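Local coordinates for Atg1 tMIT (Kluyveromyces marxianus, PDB 4P1N), which acts as a serine/threonine protein kinase essential for autophagy, where it is required for autophagosome formation, and takes part in cytoplasm-to-vacuole transport, at residues E15-K20 with E229-N234. Numbering follows the deposited sequence.
Sequences ESLSAK and EHLSSN
Through L17 and K20, one turn of helix 10-33 meets L231 in the loop that follows helix 209-227, and the closest CA atoms, K20 CA and L231 CA, are 9.9 Å apart. Side chains therefore bridge the gap; 15-20 falls in the sequence range of the first MIT domain of the tandem and 229-234 in that of the second, so the contact is consistent with a junction between them. A spacing of three residues, a little less than one turn, puts L17 and K20 on the same face, where both can reach one leucine.

L231 points its CB at the helix and supplies the larger share of the small buried surface, about 90 Å² in all. Its CG lies anti to the carbonyl carbon (chi1 -54°), and the branch presents CD1 to both partners. A lysine suits a position beside it because its long methylene chain is apolar although its end is charged: K20 runs extended beyond CG, crosses the L231 side chain at about a right angle, and touches it with CD, 4.0 Å from L231 CD1. The same lysine also packs against W221 and I225 of helix 209-227, and against D228 in the loop after it.

L17 starts with its CB directed neither at the loop nor away from it, but the end of the side chain swings closer, and it also touches S119 and L122 of helix 95-129. L231 rests on S118 of that helix too, while its carbonyl oxygen accepts a hydrogen bond from K111 NZ, tying the loop backbone to helix 95-129 with a polar bond beside the apolar packing. Between the leucines the meeting is purely of methyl groups, L17 CD2 lying 4.3 Å from L231 CD1.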
ATOM      1  N   GLU B  15       3.090   9.338   4.711  1.00 40.87           N
ATOM      2  CA  GLU B  15       2.716   8.313   5.696  1.00 43.16           C
ATOM      3  C   GLU B  15       1.461   8.689   6.473  1.00 42.38           C
ATOM      4  O   GLU B  15       0.625   7.843   6.748  1.00 38.13           O
ATOM      5  CB  GLU B  15       3.826   8.062   6.714  1.00 47.21           C
ATOM      6  CG  GLU B  15       4.883   7.122   6.209  1.00 51.80           C
ATOM      7  CD  GLU B  15       6.019   6.907   7.199  1.00 57.11           C
ATOM      8  OE1 GLU B  15       6.404   7.867   7.890  1.00 56.26           O
ATOM      9  OE2 GLU B  15       6.541   5.773   7.261  1.00 63.47           O
ATOM     10  N   SER B  16       1.401   9.957   6.870  1.00 42.03           N
ATOM     11  CA  SER B  16       0.249  10.552   7.568  1.00 42.71           C
ATOM     12  C   SER B  16      -1.062  10.490   6.725  1.00 38.61           C
ATOM     13  O   SER B  16      -2.118  10.132   7.217  1.00 35.42           O
ATOM     14  CB  SER B  16       0.605  12.009   7.931  1.00 46.44           C
ATOM     15  OG  SER B  16      -0.493  12.698   8.511  1.00 56.54           O
ATOM     16  N   LEU B  17      -0.982  10.820   5.446  1.00 38.34           N
ATOM     17  CA  LEU B  17      -2.118  10.664   4.565  1.00 36.11           C
ATOM     18  C   LEU B  17      -2.497   9.230   4.391  1.00 31.83           C
ATOM     19  O   LEU B  17      -3.674   8.937   4.307  1.00 32.84           O
ATOM     20  CB  LEU B  17      -1.873  11.297   3.177  1.00 36.65           C
ATOM     21  CG  LEU B  17      -1.831  12.818   3.282  1.00 39.81           C
ATOM     22  CD1 LEU B  17      -1.131  13.435   2.069  1.00 43.31           C
ATOM     23  CD2 LEU B  17      -3.229  13.410   3.463  1.00 39.58           C
ATOM     24  N   SER B  18      -1.517   8.341   4.349  1.00 33.23           N
ATOM     25  CA  SER B  18      -1.765   6.901   4.135  1.00 32.18           C
ATOM     26  C   SER B  18      -2.423   6.276   5.348  1.00 30.93           C
ATOM     27  O   SER B  18      -3.252   5.355   5.219  1.00 31.57           O
ATOM     28  CB  SER B  18      -0.479   6.152   3.798  1.00 34.20           C
ATOM     29  OG  SER B  18       0.053   6.590   2.562  1.00 37.00           O
ATOM     30  N   ALA B  19      -2.090   6.777   6.525  1.00 29.91           N
ATOM     31  CA  ALA B  19      -2.812   6.371   7.730  1.00 30.74           C
ATOM     32  C   ALA B  19      -4.294   6.738   7.685  1.00 28.92           C
ATOM     33  O   ALA B  19      -5.204   5.942   8.021  1.00 27.18           O
ATOM     34  CB  ALA B  19      -2.150   6.982   8.949  1.00 31.47           C
ATOM     35  N   LYS B  20      -4.539   7.957   7.266  1.00 30.27           N
ATOM     36  CA  LYS B  20      -5.893   8.421   7.034  1.00 30.48           C
ATOM     37  C   LYS B  20      -6.648   7.638   5.953  1.00 27.97           C
ATOM     38  O   LYS B  20      -7.841   7.285   6.138  1.00 28.20           O
ATOM     39  CB  LYS B  20      -5.853   9.904   6.641  1.00 32.81           C
ATOM     40  CG  LYS B  20      -5.440  10.813   7.799  1.00 35.94           C
ATOM     41  CD  LYS B  20      -5.100  12.239   7.364  1.00 40.21           C
ATOM     42  CE  LYS B  20      -4.601  13.018   8.568  1.00 44.50           C
ATOM     43  NZ  LYS B  20      -4.150  14.353   8.138  1.00 53.36           N
ATOM     44  N   GLU B 229      -8.765  20.965   5.780  1.00 57.43           N
ATOM     45  CA  GLU B 229      -9.388  21.739   4.705  1.00 61.31           C
ATOM     46  C   GLU B 229      -9.301  21.055   3.351  1.00 57.96           C
ATOM     47  O   GLU B 229     -10.249  21.108   2.603  1.00 62.35           O
ATOM     48  CB  GLU B 229      -8.817  23.176   4.616  1.00 61.78           C
ATOM     49  N   HIS B 230      -8.189  20.400   3.052  1.00 58.26           N
ATOM     50  CA  HIS B 230      -8.054  19.689   1.785  1.00 59.58           C
ATOM     51  C   HIS B 230      -8.788  18.334   1.786  1.00 53.32           C
ATOM     52  O   HIS B 230      -8.789  17.693   0.757  1.00 53.08           O
ATOM     53  CB  HIS B 230      -6.580  19.383   1.393  1.00 66.94           C
ATOM     54  CG  HIS B 230      -5.538  20.244   2.050  1.00 80.61           C
ATOM     55  ND1 HIS B 230      -4.862  19.851   3.188  1.00 82.20           N
ATOM     56  CD2 HIS B 230      -5.008  21.444   1.694  1.00 87.58           C
ATOM     57  CE1 HIS B 230      -3.987  20.785   3.523  1.00 88.08           C
ATOM     58  NE2 HIS B 230      -4.058  21.763   2.635  1.00 90.77           N
ATOM     59  N   LEU B 231      -9.348  17.882   2.923  1.00 46.26           N
ATOM     60  CA  LEU B 231      -9.982  16.548   3.026  1.00 40.58           C
ATOM     61  C   LEU B 231     -11.437  16.555   3.507  1.00 39.75           C
ATOM     62  O   LEU B 231     -12.149  15.572   3.315  1.00 39.39           O
ATOM     63  CB  LEU B 231      -9.217  15.679   4.010  1.00 37.42           C
ATOM     64  CG  LEU B 231      -7.727  15.490   3.797  1.00 38.16           C
ATOM     65  CD1 LEU B 231      -7.210  14.490   4.838  1.00 37.35           C
ATOM     66  CD2 LEU B 231      -7.451  15.007   2.386  1.00 37.08           C
ATOM     67  N   SER B 232     -11.850  17.644   4.155  1.00 40.48           N
ATOM     68  CA  SER B 232     -13.147  17.751   4.791  1.00 42.94           C
ATOM     69  C   SER B 232     -14.237  18.177   3.827  1.00 43.45           C
ATOM     70  O   SER B 232     -15.395  18.166   4.189  1.00 45.39           O
ATOM     71  CB  SER B 232     -13.114  18.794   5.912  1.00 46.27           C
ATOM     72  OG  SER B 232     -12.728  20.044   5.386  1.00 48.84           O
ATOM     73  N   SER B 233     -13.873  18.547   2.618  1.00 44.38           N
ATOM     74  CA  SER B 233     -14.864  18.822   1.578  1.00 49.19           C
ATOM     75  C   SER B 233     -15.624  17.577   1.137  1.00 45.97           C
ATOM     76  O   SER B 233     -15.042  16.513   1.042  1.00 42.69           O
ATOM     77  CB  SER B 233     -14.182  19.456   0.376  1.00 50.78           C
ATOM     78  OG  SER B 233     -13.959  20.826   0.698  1.00 59.57           O
ATOM     79  N   ASN B 234     -16.914  17.744   0.831  1.00 45.65           N
ATOM     80  CA  ASN B 234     -17.799  16.622   0.586  1.00 43.22           C
ATOM     81  C   ASN B 234     -17.863  16.327  -0.901  1.00 43.73           C
ATOM     82  O   ASN B 234     -18.246  17.188  -1.706  1.00 43.17           O
ATOM     83  CB  ASN B 234     -19.184  16.901   1.148  1.00 45.59           C
ATOM     84  CG  ASN B 234     -20.093  15.681   1.097  1.00 45.51           C
ATOM     85  OD1 ASN B 234     -20.213  15.033   0.060  1.00 45.90           O
ATOM     86  ND2 ASN B 234     -20.746  15.367   2.221  1.00 45.54           N
TER